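Local structure of EcmrR transcriptional regulator (Escherichia coli, 6WL5) at residues G46-T50 and E75-D79; P131-D137 and M149-P155; E13-K19 and N86-I92. The protein probably activates transcription as a multidrug-sensing regulator of the MerR family, this C-terminal GyrI-like domain binding the cationic detergent cetyl-trimethyl-ammonium. All coordinates share one frame. Residue numbers count along the deposited sequence, not the author numbering.

Interaction 1. Residues G46-T50 and E75-D79; sequences GLTLT and EAVND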
loop_
_atom_site.group_PDB
_atom_site.type_symbol
_atom_site.label_atom_id
_atom_site.label_comp_id
_atom_site.label_asym_id
_atom_site.label_seq_id
_atom_site.Cartn_x
_atom_site.Cartn_y
_atom_site.Cartn_z
ATOM N N GLY A 46 -8.486 -9.858 20.226
ATOM C CA GLY A 46 -7.629 -8.859 20.821
ATOM C C GLY A 46 -6.646 -8.206 19.878
ATOM O O GLY A 46 -6.029 -7.204 20.252
ATOM N N LEU A 47 -6.464 -8.733 18.673
ATOM C CA LEU A 47 -5.632 -8.041 17.697
ATOM C C LEU A 47 -6.192 -6.642 17.459
ATOM O O LEU A 47 -7.402 -6.460 17.291
ATOM C CB LEU A 47 -5.603 -8.830 16.395
ATOM C CG LEU A 47 -4.656 -8.278 15.322
ATOM C CD1 LEU A 47 -3.191 -8.407 15.788
ATOM C CD2 LEU A 47 -4.883 -9.011 14.016
ATOM N N THR A 48 -5.292 -5.659 17.408
ATOM C CA THR A 48 -5.640 -4.245 17.365
ATOM C C THR A 48 -4.917 -3.593 16.196
ATOM O O THR A 48 -3.693 -3.725 16.062
ATOM C CB THR A 48 -5.235 -3.558 18.682
ATOM O OG1 THR A 48 -5.821 -4.253 19.791
ATOM C CG2 THR A 48 -5.691 -2.099 18.718
ATOM N N LEU A 49 -5.676 -2.901 15.348
ATOM C CA LEU A 49 -5.066 -2.103 14.301
ATOM C C LEU A 49 -4.394 -0.870 14.890
ATOM O O LEU A 49 -4.836 -0.331 15.915
ATOM C CB LEU A 49 -6.131 -1.624 13.318
ATOM C CG LEU A 49 -6.987 -2.685 12.637
ATOM C CD1 LEU A 49 -8.115 -2.034 11.850
ATOM C CD2 LEU A 49 -6.125 -3.503 11.734
ATOM N N THR A 50 -3.318 -0.417 14.220
ATOM C CA THR A 50 -2.610 0.762 14.717
ATOM C C THR A 50 -3.495 1.997 14.569
ATOM O O THR A 50 -4.393 2.052 13.712
ATOM C CB THR A 50 -1.277 1.030 13.999
ATOM O OG1 THR A 50 -1.496 1.218 12.592
ATOM C CG2 THR A 50 -0.267 -0.091 14.211
ATOM N N GLU A 75 -1.709 -4.727 6.581
ATOM C CA GLU A 75 -2.410 -3.854 7.495
ATOM C C GLU A 75 -1.663 -3.849 8.812
ATOM O O GLU A 75 -1.389 -4.903 9.390
ATOM C CB GLU A 75 -3.866 -4.331 7.634
ATOM C CG GLU A 75 -4.780 -3.357 8.306
ATOM C CD GLU A 75 -6.236 -3.457 7.847
ATOM O OE1 GLU A 75 -6.971 -2.498 8.168
ATOM O OE2 GLU A 75 -6.661 -4.497 7.234
ATOM N N ALA A 76 -1.355 -2.656 9.291
ATOM C CA ALA A 76 -0.524 -2.507 10.479
ATOM C C ALA A 76 -1.303 -2.743 11.767
ATOM O O ALA A 76 -2.405 -2.201 11.963
ATOM C CB ALA A 76 0.096 -1.111 10.517
ATOM N N VAL A 77 -0.671 -3.485 12.682
ATOM C CA VAL A 77 -1.229 -3.832 13.979
ATOM C C VAL A 77 -0.231 -3.470 15.077
ATOM O O VAL A 77 0.953 -3.250 14.835
ATOM C CB VAL A 77 -1.600 -5.333 14.081
ATOM C CG1 VAL A 77 -2.748 -5.694 13.142
ATOM C CG2 VAL A 77 -0.378 -6.181 13.805
ATOM N N ASN A 78 -0.734 -3.389 16.307
ATOM C CA ASN A 78 0.159 -3.020 17.401
ATOM C C ASN A 78 1.045 -4.179 17.848
ATOM O O ASN A 78 2.154 -3.945 18.332
ATOM C CB ASN A 78 -0.618 -2.463 18.594
ATOM C CG ASN A 78 -1.182 -1.081 18.323
ATOM O OD1 ASN A 78 -0.560 -0.254 17.690
ATOM N ND2 ASN A 78 -2.380 -0.837 18.820
ATOM N N ASP A 79 0.605 -5.425 17.699
ATOM C CA ASP A 79 1.498 -6.527 18.027
ATOM C C ASP A 79 1.264 -7.732 17.135
ATOM O O ASP A 79 0.243 -7.855 16.456
ATOM C CB ASP A 79 1.372 -6.934 19.492
ATOM C CG ASP A 79 1.411 -5.765 20.435
ATOM O OD1 ASP A 79 0.392 -5.044 20.517
ATOM O OD2 ASP A 79 2.455 -5.585 21.081
HETATM O O HOH W 1 -2.417 -6.124 18.000
#
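A single beta bridge, Leu49 with Val77, ties the loop that follows helix 34-43 to residues 75-79, on strand 69-77 in the antiparallel sheet of this GyrI-like domain. Their CA atoms come within 4.2 Å, and a backbone hydrogen bond flanks the bridge at each end: Asn78 N gives to Thr48 O at 3.0 Å, and Thr50 N gives to Ala76 O, also at 3.0 Å. The two short segments run 112° apart end to end, and the pairing stays a single bridge. Side chains fill in around it. Leu47 CD1 packs on Val77 CG1 at 3.8 Å, and Leu49 CD2 reaches Glu75 CG at 3.7 Å; both leucines also touch Met41 of helix 34-43 and Tyr17. Glu75 belongs to a pocket occupied by cetyl-trimethyl-ammonium, so the loop is fastened beside a ligand site. Thr48 OG1 donates to Gly46 O at 3.0 Å. Beyond the bridge a water continues the link, accepting from Thr48 N at 3.0 Å and Asp79 N at 3.1 Å.

Interaction 2. Residues P131-D137 and M149-P155; sequences PRESYID and MTEIQFP. With 16A (cetyl-trimethyl-ammonium), chain E.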
loop_
_atom_site.group_PDB
_atom_site.type_symbol
_atom_site.label_atom_id
_atom_site.label_comp_id
_atom_site.label_asym_id
_atom_site.label_seq_id
_atom_site.Cartn_x
_atom_site.Cartn_y
_atom_site.Cartn_z
ATOM N N PRO A 131 7.115 -0.185 -4.314
ATOM C CA PRO A 131 6.121 0.860 -4.042
ATOM C C PRO A 131 5.018 0.391 -3.104
ATOM O O PRO A 131 4.603 -0.765 -3.136
ATOM C CB PRO A 131 5.577 1.184 -5.442
ATOM C CG PRO A 131 6.785 0.884 -6.363
ATOM C CD PRO A 131 7.344 -0.368 -5.768
ATOM N N ARG A 132 4.561 1.310 -2.259
ATOM C CA ARG A 132 3.424 1.082 -1.371
ATOM C C ARG A 132 2.259 1.981 -1.757
ATOM O O ARG A 132 2.451 3.145 -2.131
ATOM C CB ARG A 132 3.817 1.392 0.078
ATOM C CG ARG A 132 5.169 0.870 0.528
ATOM C CD ARG A 132 5.395 0.997 2.013
ATOM N NE ARG A 132 6.660 0.373 2.374
ATOM C CZ ARG A 132 7.162 0.382 3.598
ATOM N NH1 ARG A 132 6.492 0.998 4.570
ATOM N NH2 ARG A 132 8.347 -0.173 3.845
ATOM N N GLU A 133 1.049 1.424 -1.655
ATOM C CA GLU A 133 -0.181 2.117 -2.018
ATOM C C GLU A 133 -1.045 2.110 -0.771
ATOM O O GLU A 133 -1.605 1.079 -0.407
ATOM C CB GLU A 133 -0.847 1.362 -3.175
ATOM C CG GLU A 133 -2.124 1.940 -3.731
ATOM C CD GLU A 133 -2.493 1.162 -4.995
ATOM O OE1 GLU A 133 -2.034 1.582 -6.064
ATOM O OE2 GLU A 133 -3.183 0.110 -4.881
ATOM N N SER A 134 -1.110 3.245 -0.080
ATOM C CA SER A 134 -1.667 3.347 1.260
ATOM C C SER A 134 -3.084 3.914 1.181
ATOM O O SER A 134 -3.271 5.080 0.795
ATOM C CB SER A 134 -0.771 4.273 2.083
ATOM O OG SER A 134 -1.278 4.429 3.392
ATOM N N TYR A 135 -4.062 3.120 1.637
ATOM C CA TYR A 135 -5.478 3.440 1.502
ATOM C C TYR A 135 -5.911 4.230 2.730
ATOM O O TYR A 135 -5.793 3.739 3.858
ATOM C CB TYR A 135 -6.306 2.148 1.393
ATOM C CG TYR A 135 -5.743 1.287 0.271
ATOM C CD1 TYR A 135 -5.864 1.675 -1.039
ATOM C CD2 TYR A 135 -5.054 0.118 0.551
ATOM C CE1 TYR A 135 -5.301 0.920 -2.072
ATOM C CE2 TYR A 135 -4.512 -0.643 -0.450
ATOM C CZ TYR A 135 -4.613 -0.237 -1.757
ATOM O OH TYR A 135 -4.030 -1.031 -2.726
ATOM N N ILE A 136 -6.411 5.442 2.507
ATOM C CA ILE A 136 -6.787 6.348 3.596
ATOM C C ILE A 136 -8.296 6.537 3.646
ATOM O O ILE A 136 -8.968 6.052 4.574
ATOM C CB ILE A 136 -6.009 7.683 3.469
ATOM C CG1 ILE A 136 -4.502 7.441 3.493
ATOM C CG2 ILE A 136 -6.416 8.659 4.565
ATOM C CD1 ILE A 136 -3.707 8.622 3.022
ATOM N N ASP A 137 -8.826 7.229 2.646
ATOM C CA ASP A 137 -10.257 7.427 2.459
ATOM C C ASP A 137 -10.719 6.718 1.186
ATOM O O ASP A 137 -9.994 6.661 0.190
ATOM C CB ASP A 137 -10.559 8.921 2.362
ATOM C CG ASP A 137 -10.266 9.680 3.654
ATOM O OD1 ASP A 137 -10.375 9.116 4.769
ATOM O OD2 ASP A 137 -9.895 10.857 3.504
ATOM N N MET A 149 -8.790 9.092 -0.962
ATOM C CA MET A 149 -7.416 9.537 -0.758
ATOM C C MET A 149 -6.549 8.312 -0.552
ATOM O O MET A 149 -6.775 7.522 0.380
ATOM C CB MET A 149 -7.340 10.474 0.454
ATOM C CG MET A 149 -5.949 10.737 0.919
ATOM S SD MET A 149 -5.854 11.918 2.265
ATOM C CE MET A 149 -6.459 13.328 1.376
ATOM N N THR A 150 -5.528 8.188 -1.400
ATOM C CA THR A 150 -4.601 7.064 -1.435
ATOM C C THR A 150 -3.220 7.657 -1.590
ATOM O O THR A 150 -2.979 8.447 -2.514
ATOM C CB THR A 150 -4.928 6.172 -2.639
ATOM O OG1 THR A 150 -6.331 5.843 -2.660
ATOM C CG2 THR A 150 -4.166 4.871 -2.640
ATOM N N GLU A 151 -2.311 7.285 -0.702
ATOM C CA GLU A 151 -0.958 7.793 -0.781
ATOM C C GLU A 151 -0.056 6.772 -1.449
ATOM O O GLU A 151 -0.008 5.608 -1.032
ATOM C CB GLU A 151 -0.397 8.195 0.586
ATOM C CG GLU A 151 0.999 8.794 0.462
ATOM C CD GLU A 151 1.481 9.494 1.706
ATOM O OE1 GLU A 151 1.071 10.656 1.959
ATOM O OE2 GLU A 151 2.284 8.878 2.433
ATOM N N ILE A 152 0.642 7.210 -2.489
ATOM C CA ILE A 152 1.603 6.355 -3.208
ATOM C C ILE A 152 2.998 6.686 -2.693
ATOM O O ILE A 152 3.378 7.857 -2.656
ATOM C CB ILE A 152 1.514 6.514 -4.738
ATOM C CG1 ILE A 152 0.075 6.358 -5.261
ATOM C CG2 ILE A 152 2.440 5.478 -5.393
ATOM C CD1 ILE A 152 -0.665 5.128 -4.755
ATOM N N GLN A 153 3.732 5.662 -2.263
ATOM C CA GLN A 153 5.021 5.825 -1.573
ATOM C C GLN A 153 6.097 5.035 -2.308
ATOM O O GLN A 153 6.059 3.810 -2.335
ATOM C CB GLN A 153 4.910 5.349 -0.116
ATOM C CG GLN A 153 3.632 5.852 0.602
ATOM C CD GLN A 153 3.474 5.292 1.999
ATOM O OE1 GLN A 153 3.714 4.102 2.246
ATOM N NE2 GLN A 153 2.978 6.128 2.911
ATOM N N PHE A 154 7.086 5.738 -2.864
ATOM C CA PHE A 154 8.226 5.107 -3.527
ATOM C C PHE A 154 9.430 5.084 -2.592
ATOM O O PHE A 154 9.964 6.163 -2.250
ATOM C CB PHE A 154 8.589 5.897 -4.791
ATOM C CG PHE A 154 7.819 5.507 -6.036
ATOM C CD1 PHE A 154 6.541 4.965 -5.984
ATOM C CD2 PHE A 154 8.390 5.686 -7.270
ATOM C CE1 PHE A 154 5.858 4.634 -7.139
ATOM C CE2 PHE A 154 7.719 5.332 -8.425
ATOM C CZ PHE A 154 6.449 4.802 -8.357
ATOM N N PRO A 155 9.893 3.913 -2.154
ATOM C CA PRO A 155 11.138 3.851 -1.364
ATOM C C PRO A 155 12.311 4.296 -2.218
ATOM O O PRO A 155 12.523 3.771 -3.307
ATOM C CB PRO A 155 11.242 2.367 -0.978
ATOM C CG PRO A 155 9.841 1.799 -1.203
ATOM C CD PRO A 155 9.329 2.575 -2.393
HETATM C C1 16A E . 14.331 3.049 -13.860
HETATM C C2 16A E . 13.146 2.241 -13.355
HETATM C C3 16A E . 11.936 2.373 -14.276
HETATM C C4 16A E . 10.594 2.101 -13.589
HETATM C C5 16A E . 10.648 1.198 -12.354
HETATM C C6 16A E . 9.241 0.759 -11.963
HETATM C C7 16A E . 9.171 -0.448 -11.045
HETATM C C8 16A E . 7.716 -0.892 -10.953
HETATM C C9 16A E . 7.284 -1.013 -9.517
HETATM C C10 16A E . 6.316 -2.169 -9.260
HETATM C C11 16A E . 5.040 -2.174 -10.093
HETATM C C12 16A E . 4.079 -1.040 -9.760
HETATM C C13 16A E . 2.684 -1.431 -10.251
HETATM C C14 16A E . 1.644 -0.501 -9.658
HETATM C C15 16A E . 0.281 -0.722 -10.293
HETATM C C16 16A E . -0.726 0.061 -9.500
HETATM N N1 16A E . -2.054 0.092 -10.135
HETATM C C17 16A E . -2.564 -1.246 -10.490
HETATM C C18 16A E . -2.900 0.723 -9.110
HETATM C C19 16A E . -2.056 1.013 -11.274
HETATM O O HOH W 2 -8.132 4.718 -0.835
#
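Pro131 enters the pairing with its CB 3.9 Å from Phe154 CE1, while its CG lies 3.7 Å from C9 of the cetyl-trimethyl-ammonium tail. Arg132 forms an antiparallel hydrogen-bonded pair with Gln153, Arg132 N to Gln153 O at 2.9 Å and Gln153 N to Arg132 O at 2.8 Å; its guanidinium reaches Pro93 O and Tyr54. Glu133 points to the face it shares with Ile152, Tyr135 and Thr150: its OE1 sits 3.3 Å from ligand methyl C18, and its OE2 accepts from Tyr135 OH at 2.6 Å. Ser134 pairs with Glu151 through two 2.8 Å bonds, Ser134 N to Glu151 O and Glu151 N to Ser134 O. Tyr135 is the non-hydrogen-bonded partner of Thr150, its CD1 4.0 Å from Thr150 CG2. Then the register slips: Ile136 N and Asp137 N both donate to Met149 O, at 3.0 and 3.1 Å, and Met149 N returns a bond to Asp137 O at 2.9 Å. This is a beta hairpin with a classic bulge near its loop end; its regular part carries Glu133 beside the ligand's cationic head.

Interaction 3. Residues E13-K19 and N86-I92; sequences ECIVYSK and NIIFQVI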
loop_
_atom_site.group_PDB
_atom_site.type_symbol
_atom_site.label_atom_id
_atom_site.label_comp_id
_atom_site.label_asym_id
_atom_site.label_seq_id
_atom_site.Cartn_x
_atom_site.Cartn_y
_atom_site.Cartn_z
ATOM N N GLU A 13 9.430 1.385 10.681
ATOM C CA GLU A 13 8.995 -0.003 10.601
ATOM C C GLU A 13 7.647 -0.195 11.291
ATOM O O GLU A 13 7.272 0.530 12.219
ATOM C CB GLU A 13 10.066 -0.940 11.166
ATOM C CG GLU A 13 10.120 -1.033 12.649
ATOM C CD GLU A 13 11.156 -2.027 13.113
ATOM O OE1 GLU A 13 10.952 -2.564 14.200
ATOM O OE2 GLU A 13 12.154 -2.277 12.405
ATOM N N CYS A 14 6.901 -1.177 10.801
ATOM C CA CYS A 14 5.625 -1.536 11.402
ATOM C C CYS A 14 5.436 -3.039 11.345
ATOM O O CYS A 14 6.042 -3.729 10.529
ATOM C CB CYS A 14 4.464 -0.850 10.694
ATOM S SG CYS A 14 4.299 -1.221 8.929
ATOM N N ILE A 15 4.601 -3.539 12.255
ATOM C CA ILE A 15 4.152 -4.923 12.249
ATOM C C ILE A 15 2.847 -4.939 11.489
ATOM O O ILE A 15 1.986 -4.079 11.721
ATOM C CB ILE A 15 3.907 -5.429 13.678
ATOM C CG1 ILE A 15 5.138 -5.210 14.554
ATOM C CG2 ILE A 15 3.457 -6.906 13.659
ATOM C CD1 ILE A 15 4.844 -5.399 16.032
ATOM N N VAL A 16 2.697 -5.906 10.586
ATOM C CA VAL A 16 1.485 -6.050 9.806
ATOM C C VAL A 16 1.039 -7.506 9.805
ATOM O O VAL A 16 1.830 -8.434 9.994
ATOM C CB VAL A 16 1.667 -5.588 8.338
ATOM C CG1 VAL A 16 2.173 -4.162 8.282
ATOM C CG2 VAL A 16 2.571 -6.536 7.527
ATOM N N TYR A 17 -0.242 -7.701 9.513
ATOM C CA TYR A 17 -0.690 -8.938 8.903
ATOM C C TYR A 17 -0.775 -8.713 7.408
ATOM O O TYR A 17 -0.935 -7.573 6.958
ATOM C CB TYR A 17 -1.992 -9.470 9.492
ATOM C CG TYR A 17 -3.237 -8.650 9.352
ATOM C CD1 TYR A 17 -4.006 -8.688 8.194
ATOM C CD2 TYR A 17 -3.682 -7.873 10.412
ATOM C CE1 TYR A 17 -5.190 -7.953 8.104
ATOM C CE2 TYR A 17 -4.842 -7.147 10.323
ATOM C CZ TYR A 17 -5.578 -7.181 9.176
ATOM O OH TYR A 17 -6.728 -6.450 9.160
ATOM N N SER A 18 -0.581 -9.791 6.643
ATOM C CA SER A 18 -0.376 -9.639 5.210
ATOM C C SER A 18 -0.721 -10.929 4.467
ATOM O O SER A 18 -0.697 -12.028 5.036
ATOM C CB SER A 18 1.080 -9.239 4.937
ATOM O OG SER A 18 1.959 -10.291 5.330
ATOM N N LYS A 19 -1.078 -10.776 3.197
ATOM C CA LYS A 19 -1.256 -11.901 2.303
ATOM C C LYS A 19 -0.766 -11.494 0.925
ATOM O O LYS A 19 -1.020 -10.382 0.483
ATOM C CB LYS A 19 -2.731 -12.365 2.238
ATOM C CG LYS A 19 -2.897 -13.703 1.536
ATOM C CD LYS A 19 -4.265 -14.311 1.780
ATOM C CE LYS A 19 -4.478 -15.595 0.988
ATOM N NZ LYS A 19 -5.758 -16.257 1.404
ATOM N N ASN A 86 -2.430 -18.610 4.801
ATOM C CA ASN A 86 -1.434 -17.798 4.130
ATOM C C ASN A 86 -1.484 -16.351 4.576
ATOM O O ASN A 86 -0.863 -15.497 3.938
ATOM C CB ASN A 86 -1.594 -17.905 2.618
ATOM C CG ASN A 86 -1.317 -19.300 2.115
ATOM O OD1 ASN A 86 -2.128 -19.880 1.384
ATOM N ND2 ASN A 86 -0.179 -19.865 2.527
ATOM N N ILE A 87 -2.204 -16.051 5.655
ATOM C CA ILE A 87 -2.145 -14.725 6.261
ATOM C C ILE A 87 -1.024 -14.741 7.289
ATOM O O ILE A 87 -1.072 -15.491 8.274
ATOM C CB ILE A 87 -3.474 -14.320 6.903
ATOM C CG1 ILE A 87 -4.598 -14.396 5.874
ATOM C CG2 ILE A 87 -3.364 -12.874 7.424
ATOM C CD1 ILE A 87 -5.928 -14.050 6.437
ATOM N N ILE A 88 -0.025 -13.901 7.078
ATOM C CA ILE A 88 1.187 -13.960 7.877
ATOM C C ILE A 88 1.504 -12.602 8.505
ATOM O O ILE A 88 1.266 -11.544 7.909
ATOM C CB ILE A 88 2.374 -14.516 7.050
ATOM C CG1 ILE A 88 2.737 -13.519 5.974
ATOM C CG2 ILE A 88 2.054 -15.893 6.443
ATOM C CD1 ILE A 88 3.835 -12.620 6.427
ATOM N N PHE A 89 2.011 -12.644 9.728
ATOM C CA PHE A 89 2.532 -11.468 10.406
ATOM C C PHE A 89 4.019 -11.301 10.085
ATOM O O PHE A 89 4.785 -12.270 10.057
ATOM C CB PHE A 89 2.306 -11.616 11.910
ATOM C CG PHE A 89 0.865 -11.502 12.304
ATOM C CD1 PHE A 89 0.026 -12.601 12.238
ATOM C CD2 PHE A 89 0.349 -10.293 12.727
ATOM C CE1 PHE A 89 -1.325 -12.497 12.583
ATOM C CE2 PHE A 89 -0.990 -10.176 13.087
ATOM C CZ PHE A 89 -1.826 -11.285 13.022
ATOM N N GLN A 90 4.407 -10.067 9.787
ATOM C CA GLN A 90 5.787 -9.745 9.466
ATOM C C GLN A 90 6.051 -8.284 9.815
ATOM O O GLN A 90 5.131 -7.482 10.000
ATOM C CB GLN A 90 6.091 -10.054 7.995
ATOM C CG GLN A 90 5.337 -9.186 7.023
ATOM C CD GLN A 90 5.697 -9.474 5.578
ATOM O OE1 GLN A 90 6.859 -9.309 5.149
ATOM N NE2 GLN A 90 4.704 -9.868 4.807
ATOM N N VAL A 91 7.328 -7.953 9.956
ATOM C CA VAL A 91 7.751 -6.571 10.150
ATOM C C VAL A 91 8.106 -5.997 8.788
ATOM O O VAL A 91 8.934 -6.562 8.070
ATOM C CB VAL A 91 8.958 -6.492 11.098
ATOM C CG1 VAL A 91 9.482 -5.052 11.166
ATOM C CG2 VAL A 91 8.604 -7.041 12.484
ATOM N N ILE A 92 7.482 -4.881 8.424
ATOM C CA ILE A 92 7.780 -4.187 7.177
ATOM C C ILE A 92 8.813 -3.105 7.496
ATOM O O ILE A 92 8.545 -2.247 8.352
ATOM C CB ILE A 92 6.513 -3.583 6.561
ATOM C CG1 ILE A 92 5.447 -4.660 6.263
ATOM C CG2 ILE A 92 6.855 -2.827 5.279
ATOM C CD1 ILE A 92 5.889 -5.784 5.361
HETATM O O HOH W 3 -5.006 -17.979 3.827
#
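Tyr17 lays its CB over one face of the Phe89 ring, a CH-pi contact 4.0 Å from the ring centroid, while Phe89 CE2 meets the edge of the tyrosine ring. Both side chains stand on the sheet face that also carries Ile15 and Val91, and Val40 of helix 34-43 packs against the two aromatics. Beneath them, strands 7-23 and 88-103 run antiparallel as neighbours in the sheet of the GyrI-like fold, with 66 residues between the two segments, so this pairing is no hairpin. Cys14 and Ile92 exchange hydrogen bonds, Cys14 N to Ile92 O at 3.1 Å and Ile92 N to Cys14 O at 2.8 Å; Val16 and Gln90 do the same. On the opposite face, Val16 CG2 rests 3.7 Å from Ile92 CG1. Ile88 N gives Ser18 O a good 2.9 Å bond, but the return from Ser18 N to Ile88 O, though 2.8 Å, is bent and weak; Ser18 OG donates to that same Ile88 O at 2.9 Å. Gln90 NE2 in turn gives to Ser18 OG at 2.8 Å and also reaches Glu72. Past the ladder, a water accepts from Lys19 NZ at 3.1 Å and Asn86 N at 2.8 Å.

In the fold
All three contacts draw on one antiparallel sheet. Interactions 1 and 3, with centres about 10 Å apart, are direct neighbours because strand 69-77 pairs with strand 7-23: Val77 N lies 2.9 Å from Ile15 O, and Val77 CG1 packs 3.6 Å from Tyr17 CD2. A weak hydrogen bond of 2.7 Å between Tyr17 OH and Glu75 OE2 connects interaction 3 to Glu75, which lines a detergent pocket. Interactions 2 and 3 have centres about 17 Å apart and meet where Arg132 NH2 packs 3.4 Å from Ile92 CG2. Interactions 1 and 2 do not touch, their nearest atoms being about 8 Å apart, yet Glu75 and Tyr135 line the same detergent pocket, while Pro131 and Glu133 contact another detergent molecule.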